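Local coordinates for putative succinylglutamate desuccinylase / aspartoacylase (Shewanella amazonensis, PDB 3FMC), which probably hydrolyses ester or amide bonds as a zinc-dependent hydrolase of the succinylglutamate desuccinylase/aspartoacylase family, at the interface of chains A and B. Coordinates in Å, arbitrary orientation; residue numbers count along the deposited sequence, not the author numbering. Chains: chain A/B, Putative succinylglutamate desuccinylase / aspartoacylase.

The interface of chains A and B. Residues chain A 6, 23, 25, 73-74; chain B 323-325.
In this protein of the succinylglutamate desuccinylase/aspartoacylase family, a 3-10 turn, residues 323-325 of chain B, sits against two strands, 5-13 and 19-27, and a loop of chain A. The patch belongs to a two-fold symmetric interface and so recurs with the chains exchanged; this pairing may or may not be the one used in solution. The tips of two polar side chains of chain A meet successive backbone carbonyls of the turn. A:Tyr25 has CG anti to the carbonyl carbon (chi1 -67°), and its phenol OH donates to B:Leu323 O at 2.5 Å. That hydroxyl oxygen lies in the carbonyl plane, with a C=O...donor angle of 153°, while A:Pro73 CD sits in plane at the edge of the tyrosine ring on its own chain. A:Lys6 runs fully extended, CG anti to the backbone N, and its terminal amino nitrogen NZ reaches B:Asp324 O at 2.8 Å. Here the donor stands above the carbonyl plane, 37° out of it, a less directional approach than that of the phenol. Water 1 lies 2.7 Å from A:Lys6 NZ and links it more loosely to the same B:Asp324 carbonyl. The aspartate carboxylate takes no part in this grip: B:Asp324 OD2 is 6.5 Å from A:Lys6 NZ, so any attraction between them would act only at long range. A phenylalanine in place of A:Tyr25 would remove the hydroxyl and would probably weaken the hold on the first carbonyl of the turn. Beside the polar pair, A:Pro73 and B:Leu323 cross obliquely, the proline CG touching B:Leu323 CB at 3.8 Å. A:Leu74 also crosses that leucine obliquely, and its CD1 methyl packs against B:Leu323 CB and B:Asp324 CB, each at 3.8 Å, and lies close to the backbone N of B:Asp324.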
loop_
_atom_site.group_PDB
_atom_site.type_symbol
_atom_site.label_atom_id
_atom_site.label_comp_id
_atom_site.label_asym_id
_atom_site.label_seq_id
_atom_site.Cartn_x
_atom_site.Cartn_y
_atom_site.Cartn_z
ATOM N N LYS A 6 10.404 -1.850 -34.607
ATOM C CA LYS A 6 9.867 -1.518 -33.283
ATOM C C LYS A 6 9.031 -0.255 -33.340
ATOM O O LYS A 6 9.430 0.708 -33.985
ATOM C CB LYS A 6 10.990 -1.207 -32.328
ATOM C CG LYS A 6 10.503 -0.814 -30.942
ATOM C CD LYS A 6 11.627 -0.359 -30.075
ATOM C CE LYS A 6 11.119 0.080 -28.723
ATOM N NZ LYS A 6 12.278 0.498 -27.915
ATOM N N PRO A 23 6.485 -1.059 -25.826
ATOM C CA PRO A 23 7.319 -1.295 -26.984
ATOM C C PRO A 23 6.764 -2.511 -27.707
ATOM O O PRO A 23 6.500 -3.523 -27.059
ATOM C CB PRO A 23 8.678 -1.585 -26.375
ATOM C CG PRO A 23 8.386 -2.294 -25.062
ATOM C CD PRO A 23 6.998 -1.772 -24.629
ATOM N N TYR A 25 7.548 -5.050 -30.817
ATOM C CA TYR A 25 8.608 -5.546 -31.695
ATOM C C TYR A 25 7.971 -6.439 -32.721
ATOM O O TYR A 25 7.124 -7.267 -32.380
ATOM C CB TYR A 25 9.664 -6.294 -30.911
ATOM C CG TYR A 25 10.431 -5.407 -29.989
ATOM C CD1 TYR A 25 11.496 -4.609 -30.448
ATOM C CD2 TYR A 25 10.104 -5.353 -28.639
ATOM C CE1 TYR A 25 12.173 -3.819 -29.615
ATOM C CE2 TYR A 25 10.782 -4.565 -27.795
ATOM C CZ TYR A 25 11.811 -3.787 -28.257
ATOM O OH TYR A 25 12.461 -2.991 -27.367
ATOM N N PRO A 73 6.686 -6.962 -24.730
ATOM C CA PRO A 73 7.147 -7.120 -23.359
ATOM C C PRO A 73 6.738 -5.849 -22.614
ATOM O O PRO A 73 6.243 -4.877 -23.242
ATOM C CB PRO A 73 8.641 -7.179 -23.505
ATOM C CG PRO A 73 8.925 -6.325 -24.659
ATOM C CD PRO A 73 7.766 -6.465 -25.614
ATOM N N LEU A 74 6.887 -5.845 -21.296
ATOM C CA LEU A 74 6.640 -4.644 -20.499
ATOM C C LEU A 74 5.268 -4.043 -20.793
ATOM O O LEU A 74 5.115 -2.820 -20.926
ATOM C CB LEU A 74 7.780 -3.634 -20.760
ATOM C CG LEU A 74 9.165 -4.106 -20.379
ATOM C CD1 LEU A 74 10.225 -3.154 -20.932
ATOM C CD2 LEU A 74 9.244 -4.339 -18.838
ATOM N N LEU B 323 14.126 -4.713 -21.814
ATOM C CA LEU B 323 13.378 -5.058 -23.038
ATOM C C LEU B 323 12.930 -3.837 -23.842
ATOM O O LEU B 323 12.667 -3.932 -25.027
ATOM C CB LEU B 323 12.149 -5.923 -22.754
ATOM C CG LEU B 323 12.447 -7.431 -22.777
ATOM C CD1 LEU B 323 12.709 -7.871 -24.249
ATOM C CD2 LEU B 323 13.573 -7.852 -21.830
ATOM N N ASP B 324 12.851 -2.704 -23.165
ATOM C CA ASP B 324 12.559 -1.421 -23.808
ATOM C C ASP B 324 13.751 -0.917 -24.649
ATOM O O ASP B 324 13.616 -0.007 -25.457
ATOM C CB ASP B 324 12.165 -0.382 -22.749
ATOM C CG ASP B 324 13.250 -0.122 -21.719
ATOM O OD1 ASP B 324 13.695 -1.064 -21.024
ATOM O OD2 ASP B 324 13.615 1.063 -21.547
ATOM N N LEU B 325 14.920 -1.497 -24.451
ATOM C CA LEU B 325 16.140 -1.108 -25.147
ATOM C C LEU B 325 16.671 -2.236 -26.037
ATOM O O LEU B 325 17.849 -2.210 -26.422
ATOM C CB LEU B 325 17.179 -0.750 -24.120
ATOM C CG LEU B 325 16.785 0.357 -23.137
ATOM C CD1 LEU B 325 17.955 0.724 -22.258
ATOM C CD2 LEU B 325 16.231 1.608 -23.884
HETATM O O HOH W 1 10.838 1.677 -26.010
#